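Local coordinates for tyrosine recombinase XerH (Helicobacter pylori, PDB 5JK0) that catalyses site-specific cutting and rejoining of recombining DNA molecules through a tyrosine nucleophile, acting at difH sites in chromosome segregation, at a contact of chain A with DNA and the interface of chains B and A. Residues are numbered along the deposited sequence; one frame, centred on the assembly and turned at random. Chains: chain A/B, Tyrosine recombinase XerH.

Contact 1: a contact of chain A with DNA. Residues chain A 122, 124-125, 128. With nucleotides of chain C.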
loop_
_atom_site.group_PDB
_atom_site.type_symbol
_atom_site.label_atom_id
_atom_site.label_comp_id
_atom_site.label_asym_id
_atom_site.label_seq_id
_atom_site.Cartn_x
_atom_site.Cartn_y
_atom_site.Cartn_z
ATOM N N SER A 122 10.930 -7.090 -17.140
ATOM C CA SER A 122 10.256 -6.028 -16.399
ATOM C C SER A 122 9.475 -6.583 -15.214
ATOM O O SER A 122 9.204 -7.779 -15.145
ATOM C CB SER A 122 9.316 -5.246 -17.320
ATOM O OG SER A 122 8.239 -6.062 -17.756
ATOM N N ALA A 124 6.361 -5.895 -14.482
ATOM C CA ALA A 124 5.022 -6.243 -14.948
ATOM C C ALA A 124 4.992 -7.659 -15.511
ATOM O O ALA A 124 4.053 -8.417 -15.265
ATOM C CB ALA A 124 4.548 -5.249 -15.993
ATOM N N THR A 125 6.028 -8.008 -16.267
ATOM C CA THR A 125 6.151 -9.342 -16.843
ATOM C C THR A 125 6.295 -10.389 -15.743
ATOM O O THR A 125 5.734 -11.484 -15.833
ATOM C CB THR A 125 7.353 -9.429 -17.805
ATOM O OG1 THR A 125 7.174 -8.495 -18.879
ATOM C CG2 THR A 125 7.485 -10.830 -18.382
ATOM N N ASN A 128 3.005 -11.301 -14.338
ATOM C CA ASN A 128 2.306 -12.225 -15.226
ATOM C C ASN A 128 2.761 -13.667 -15.015
ATOM O O ASN A 128 1.945 -14.591 -15.009
ATOM C CB ASN A 128 2.508 -11.825 -16.689
ATOM C CG ASN A 128 1.720 -10.584 -17.071
ATOM O OD1 ASN A 128 0.688 -10.279 -16.472
ATOM N ND2 ASN A 128 2.202 -9.865 -18.077
ATOM P P DA C 9 10.498 -12.877 -23.741
ATOM O OP1 DA C 9 11.950 -12.674 -23.548
ATOM O OP2 DA C 9 9.798 -13.944 -22.992
ATOM O "O5'" DA C 9 9.769 -11.478 -23.464
ATOM C "C5'" DA C 9 10.197 -10.318 -24.166
ATOM C "C4'" DA C 9 9.238 -9.155 -23.964
ATOM O "O4'" DA C 9 7.938 -9.480 -24.495
ATOM C "C3'" DA C 9 8.997 -8.739 -22.507
ATOM O "O3'" DA C 9 9.629 -7.487 -22.260
ATOM C "C2'" DA C 9 7.461 -8.637 -22.385
ATOM C "C1'" DA C 9 7.005 -8.669 -23.840
ATOM N N9 DA C 9 5.668 -9.228 -24.037
ATOM C C8 DA C 9 5.275 -10.523 -23.841
ATOM N N7 DA C 9 4.005 -10.739 -24.108
ATOM C C5 DA C 9 3.535 -9.498 -24.508
ATOM C C6 DA C 9 2.262 -9.051 -24.924
ATOM N N6 DA C 9 1.191 -9.849 -25.007
ATOM N N1 DA C 9 2.133 -7.747 -25.254
ATOM C C2 DA C 9 3.206 -6.951 -25.171
ATOM N N3 DA C 9 4.448 -7.255 -24.791
ATOM C C4 DA C 9 4.546 -8.555 -24.470
ATOM P P DA C 10 9.659 -6.860 -20.781
ATOM O OP1 DA C 10 10.834 -5.966 -20.698
ATOM O OP2 DA C 10 9.511 -7.969 -19.813
ATOM O "O5'" DA C 10 8.332 -5.973 -20.719
ATOM C "C5'" DA C 10 8.049 -5.054 -21.764
ATOM C "C4'" DA C 10 6.683 -4.421 -21.577
ATOM O "O4'" DA C 10 5.649 -5.340 -22.018
ATOM C "C3'" DA C 10 6.333 -4.050 -20.129
ATOM O "O3'" DA C 10 5.909 -2.693 -20.065
ATOM C "C2'" DA C 10 5.190 -5.007 -19.775
ATOM C "C1'" DA C 10 4.561 -5.235 -21.137
ATOM N N9 DA C 10 3.759 -6.452 -21.217
ATOM C C8 DA C 10 4.106 -7.702 -20.783
ATOM N N7 DA C 10 3.174 -8.607 -20.977
ATOM C C5 DA C 10 2.144 -7.900 -21.579
ATOM C C6 DA C 10 0.869 -8.284 -22.037
ATOM N N6 DA C 10 0.402 -9.535 -21.956
ATOM N N1 DA C 10 0.089 -7.330 -22.587
ATOM C C2 DA C 10 0.558 -6.080 -22.669
ATOM N N3 DA C 10 1.736 -5.600 -22.273
ATOM C C4 DA C 10 2.489 -6.571 -21.733
ATOM P P DA C 11 5.989 -1.890 -18.675
ATOM O OP1 DA C 11 5.669 -0.474 -18.954
ATOM O OP2 DA C 11 7.277 -2.240 -18.034
ATOM O "O5'" DA C 11 4.816 -2.531 -17.791
ATOM C "C5'" DA C 11 3.595 -1.822 -17.593
ATOM C "C4'" DA C 11 2.693 -1.923 -18.812
ATOM O "O4'" DA C 11 2.467 -3.316 -19.133
ATOM C "C3'" DA C 11 1.310 -1.286 -18.637
ATOM O "O3'" DA C 11 1.096 -0.293 -19.630
ATOM C "C2'" DA C 11 0.322 -2.450 -18.780
ATOM C "C1'" DA C 11 1.130 -3.499 -19.529
ATOM N N9 DA C 11 0.740 -4.867 -19.192
ATOM C C8 DA C 11 1.481 -5.787 -18.503
ATOM N N7 DA C 11 0.874 -6.938 -18.338
ATOM C C5 DA C 11 -0.352 -6.762 -18.959
ATOM C C6 DA C 11 -1.459 -7.617 -19.133
ATOM N N6 DA C 11 -1.498 -8.872 -18.671
ATOM N N1 DA C 11 -2.528 -7.129 -19.801
ATOM C C2 DA C 11 -2.481 -5.872 -20.261
ATOM N N3 DA C 11 -1.499 -4.976 -20.158
ATOM C C4 DA C 11 -0.453 -5.491 -19.490
HETATM O O HOH W 1 7.169 -3.045 -15.409
HETATM O O HOH W 2 4.136 -11.137 -19.789
#
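The backbone of A:Ser122, extended at psi 164° where it meets the phosphate of DA10 of chain C, passes at once into helix 123-143, which carries A:Ala124, A:Thr125 and A:Asn128. This is the core-binding domain of a tyrosine recombinase, the first turn of a helix set against the DNA backbone and the next reaching the major groove. The phosphate oxygen OP2 of DA10 is gripped by two firm donors, the backbone N of A:Ser122 at 3.2 Å and A:Thr125 OG1 at 2.6 Å. A:Ser122 OG, turned between its N and carbonyl carbon (chi1 67°), donates to O5' of DA10 at 3.0 Å. A:Thr125 OG1 also lies 2.9 Å from A:Ser122 OG, but its one hydrogen serves one acceptor at a time. A:Ser122 OG accepts weakly from the backbone N of A:Thr125, as a helix N-cap does; the adjacent hydroxyls may fix each other's rotation. The amide-rich helix start may favour the negative charge there. A:Ala124 lays its methyl CB against the backbone, 3.8 Å from the sugar carbon C2' of DA10, while its N reaches OP2 of DA11 through a water. A:Asn128 reaches the base edges in the major groove. Its ND2 donates to the Hoogsteen N7 of DA11 at 3.2 Å, with that nitrogen 13° out of the amide plane, and OD1 accepts a weak bond from the adenine N6. A water links ND2 to N7 of the neighbouring DA10.

Contact 2: the interface of chains B and A. Residues chain B 321, 325, 327, 343, 346, 348; chain A 326-328.
Directly across the interface, B:His325 NE2 donates to A:Asp326 OD2 at 2.9 Å. The acceptor lies in the imidazole plane, but the donor comes from above the carboxylate, the two planes standing 87° apart. Water adds a further link. The phenol OH of B:Tyr321 lies 2.8 Å from a water that also meets A:Asp326 OD1, at 2.7 Å, and the backbone N of A:Ile328, so both carboxylate oxygens are engaged.

Apolar packing centres on A:Ile328, whose branches divide the work. With CG1 anti to the carbonyl carbon (chi1 -66°), that arm passes the phenol OH of B:Tyr321 and ends at CD1, 3.8 Å from CD2 of B:Leu327 and tip to tip with B:Thr346 OG1. The other branch, CG2, lies 3.9 Å from CD1 of B:Phe348. Within chain B, B:Thr346 CG2 sits over the centre of the B:Tyr321 ring, while its OG1 bonds to B:Arg343 O at 2.8 Å, on a lone pair in the carbonyl plane.

In the catalytic domain, chain A presents the start of helix 327-334; chain B receives it between the end of helix 309-324, its own helix 327-334 and the segment around the nucleophile B:Tyr345.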
loop_
_atom_site.group_PDB
_atom_site.type_symbol
_atom_site.label_atom_id
_atom_site.label_comp_id
_atom_site.label_asym_id
_atom_site.label_seq_id
_atom_site.Cartn_x
_atom_site.Cartn_y
_atom_site.Cartn_z
ATOM N N TYR B 321 -25.527 16.241 -7.638
ATOM C CA TYR B 321 -25.078 16.116 -9.021
ATOM C C TYR B 321 -25.961 16.943 -9.951
ATOM O O TYR B 321 -25.494 17.475 -10.958
ATOM C CB TYR B 321 -25.068 14.652 -9.469
ATOM C CG TYR B 321 -24.436 14.458 -10.830
ATOM C CD1 TYR B 321 -23.055 14.410 -10.974
ATOM C CD2 TYR B 321 -25.218 14.339 -11.972
ATOM C CE1 TYR B 321 -22.469 14.244 -12.215
ATOM C CE2 TYR B 321 -24.642 14.171 -13.219
ATOM C CZ TYR B 321 -23.266 14.126 -13.334
ATOM O OH TYR B 321 -22.684 13.960 -14.571
ATOM N N HIS B 325 -23.222 19.082 -11.168
ATOM C CA HIS B 325 -22.715 18.259 -12.269
ATOM C C HIS B 325 -21.242 17.913 -12.064
ATOM O O HIS B 325 -20.453 17.921 -13.007
ATOM C CB HIS B 325 -22.916 18.974 -13.609
ATOM C CG HIS B 325 -22.934 18.056 -14.792
ATOM N ND1 HIS B 325 -23.973 17.183 -15.039
ATOM C CD2 HIS B 325 -22.047 17.880 -15.799
ATOM C CE1 HIS B 325 -23.722 16.507 -16.146
ATOM N NE2 HIS B 325 -22.560 16.910 -16.626
ATOM N N LEU B 327 -18.959 14.943 -10.486
ATOM C CA LEU B 327 -18.940 13.575 -9.980
ATOM C C LEU B 327 -17.956 13.404 -8.826
ATOM O O LEU B 327 -18.231 12.681 -7.867
ATOM C CB LEU B 327 -18.599 12.597 -11.106
ATOM C CG LEU B 327 -18.889 11.124 -10.812
ATOM C CD1 LEU B 327 -20.376 10.914 -10.562
ATOM C CD2 LEU B 327 -18.408 10.254 -11.958
ATOM N N ARG B 343 -21.648 6.986 -9.699
ATOM C CA ARG B 343 -22.267 6.930 -11.021
ATOM C C ARG B 343 -23.766 6.641 -10.958
ATOM O O ARG B 343 -24.529 7.074 -11.823
ATOM C CB ARG B 343 -21.577 5.869 -11.880
ATOM C CG ARG B 343 -22.169 5.711 -13.269
ATOM C CD ARG B 343 -21.557 4.538 -14.006
ATOM N NE ARG B 343 -22.254 4.267 -15.258
ATOM C CZ ARG B 343 -21.935 3.282 -16.091
ATOM N NH1 ARG B 343 -22.624 3.108 -17.210
ATOM N NH2 ARG B 343 -20.925 2.472 -15.806
ATOM N N THR B 346 -26.430 9.313 -11.585
ATOM C CA THR B 346 -26.355 10.061 -12.837
ATOM C C THR B 346 -27.070 9.347 -13.980
ATOM O O THR B 346 -27.253 8.131 -13.952
ATOM C CB THR B 346 -24.893 10.310 -13.267
ATOM O OG1 THR B 346 -24.323 9.093 -13.764
ATOM C CG2 THR B 346 -24.062 10.823 -12.099
ATOM N N PHE B 348 -27.014 9.651 -18.407
ATOM C CA PHE B 348 -26.380 10.302 -19.546
ATOM C C PHE B 348 -27.265 10.304 -20.788
ATOM O O PHE B 348 -27.706 9.253 -21.252
ATOM C CB PHE B 348 -25.044 9.626 -19.863
ATOM C CG PHE B 348 -24.306 10.246 -21.015
ATOM C CD1 PHE B 348 -23.605 11.430 -20.849
ATOM C CD2 PHE B 348 -24.308 9.645 -22.265
ATOM C CE1 PHE B 348 -22.925 12.006 -21.907
ATOM C CE2 PHE B 348 -23.626 10.214 -23.326
ATOM C CZ PHE B 348 -22.934 11.397 -23.146
ATOM N N ASP A 326 -15.977 17.025 -17.755
ATOM C CA ASP A 326 -17.128 16.162 -17.524
ATOM C C ASP A 326 -16.688 14.699 -17.516
ATOM O O ASP A 326 -16.404 14.120 -18.565
ATOM C CB ASP A 326 -18.194 16.405 -18.598
ATOM C CG ASP A 326 -19.553 15.836 -18.222
ATOM O OD1 ASP A 326 -19.607 14.800 -17.526
ATOM O OD2 ASP A 326 -20.573 16.431 -18.632
ATOM N N LEU A 327 -16.642 14.105 -16.329
ATOM C CA LEU A 327 -16.104 12.760 -16.165
ATOM C C LEU A 327 -17.023 11.688 -16.749
ATOM O O LEU A 327 -16.551 10.682 -17.279
ATOM C CB LEU A 327 -15.836 12.481 -14.686
ATOM C CG LEU A 327 -14.624 11.600 -14.391
ATOM C CD1 LEU A 327 -13.448 12.013 -15.262
ATOM C CD2 LEU A 327 -14.253 11.702 -12.923
ATOM N N ILE A 328 -18.331 11.903 -16.648
ATOM C CA ILE A 328 -19.299 10.984 -17.239
ATOM C C ILE A 328 -19.180 11.010 -18.761
ATOM O O ILE A 328 -19.243 9.970 -19.418
ATOM C CB ILE A 328 -20.744 11.330 -16.816
ATOM C CG1 ILE A 328 -20.934 11.099 -15.316
ATOM C CG2 ILE A 328 -21.752 10.500 -17.602
ATOM C CD1 ILE A 328 -20.770 9.654 -14.891
HETATM O O HOH W 3 -19.903 14.146 -14.932
#

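Contact 3: the interface of chains B and A. Residues chain B 351, 353-354; chain A 248.
The polarisable thioether sulfur SD of A:Met248 is where several groups of chain B converge, by van der Waals contact. Closest is the backbone N of B:Glu354, 3.6 Å from SD, with the amide oxygen OE1 of B:Gln351 and CB of B:Leu353 each 3.9 Å from SD. CA of B:Glu354 adds an apolar contact to the same sulfur. The methionine thus presses against the start of helix 353-357, where its sulfur may suit the peptide groups of a helix beginning.

A:Met248 projects from strand 244-250 with its chain extended through chi2 (-167°). The bend at chi3 (72°) swings the methyl CE away from the start of helix 353-357, leaving it beside B:Gln351, with CE 3.9 Å from OE1; the glutamine side chain, itself bent at chi2, crosses the methionine at about a right angle. Before the sulfur along the chain, CG of A:Met248 packs against CB of B:Leu353 at 3.7 Å. The leucine touches through CB, and B:Glu354 through its backbone N, CA and CB.

A:Met248 hides 56 Å² of its surface here, more than B:Gln351, B:Leu353 or B:Glu354 does. Lying near the C-terminus of chain B, the 3-10 helix 350-352 and the helix 353-357 after it rest on the neighbouring catalytic domain, a packing in trans that likely helps hold the recombinase subunits together on DNA, as C-terminal segments do in related tyrosine recombinases.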
loop_
_atom_site.group_PDB
_atom_site.type_symbol
_atom_site.label_atom_id
_atom_site.label_comp_id
_atom_site.label_asym_id
_atom_site.label_seq_id
_atom_site.Cartn_x
_atom_site.Cartn_y
_atom_site.Cartn_z
ATOM N N GLN B 351 -27.362 11.874 -26.813
ATOM C CA GLN B 351 -27.169 12.933 -27.796
ATOM C C GLN B 351 -26.012 13.838 -27.385
ATOM O O GLN B 351 -25.434 14.539 -28.215
ATOM C CB GLN B 351 -28.448 13.754 -27.970
ATOM C CG GLN B 351 -28.780 14.091 -29.421
ATOM C CD GLN B 351 -27.680 14.876 -30.115
ATOM O OE1 GLN B 351 -26.937 14.333 -30.934
ATOM N NE2 GLN B 351 -27.573 16.161 -29.793
ATOM N N LEU B 353 -23.116 13.010 -26.790
ATOM C CA LEU B 353 -21.884 12.541 -27.365
ATOM C C LEU B 353 -21.395 13.632 -28.347
ATOM O O LEU B 353 -20.246 13.719 -28.620
ATOM C CB LEU B 353 -22.014 11.171 -28.026
ATOM C CG LEU B 353 -22.052 9.919 -27.155
ATOM C CD1 LEU B 353 -22.340 8.640 -27.889
ATOM C CD2 LEU B 353 -20.835 9.768 -26.281
ATOM N N GLU B 354 -22.303 14.461 -28.835
ATOM C CA GLU B 354 -21.989 15.551 -29.734
ATOM C C GLU B 354 -21.054 16.548 -29.083
ATOM O O GLU B 354 -20.295 17.179 -29.741
ATOM C CB GLU B 354 -23.248 16.261 -30.227
ATOM C CG GLU B 354 -22.967 17.438 -31.133
ATOM C CD GLU B 354 -22.842 18.753 -30.410
ATOM O OE1 GLU B 354 -22.961 18.797 -29.189
ATOM O OE2 GLU B 354 -22.616 19.762 -31.087
ATOM N N MET A 248 -19.604 9.784 -31.813
ATOM C CA MET A 248 -20.025 10.734 -32.836
ATOM C C MET A 248 -18.822 11.439 -33.448
ATOM O O MET A 248 -17.794 11.611 -32.794
ATOM C CB MET A 248 -21.015 11.750 -32.259
ATOM C CG MET A 248 -22.311 11.121 -31.750
ATOM S SD MET A 248 -23.621 12.317 -31.414
ATOM C CE MET A 248 -24.086 12.792 -33.077
#

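Contact 1 binds DNA through the core-binding domain of chain A, whereas contact 2 and contact 3 join catalytic domains. Contact 1 lies about 35 Å from contact 2 and 38 Å from contact 3, measured between the centres of their C-alpha atoms; contacts 2 and 3 are about 16 Å apart. No residue is shared, but B:Phe348 and B:Gln351 belong to one stretch that follows the nucleophile B:Tyr345. Contact 2 is centred about 18 Å from B:Arg214, contact 3 about 33 Å. Through that stretch, neighbour docking could couple assembly to the active site of chain B, though the structure alone does not show this.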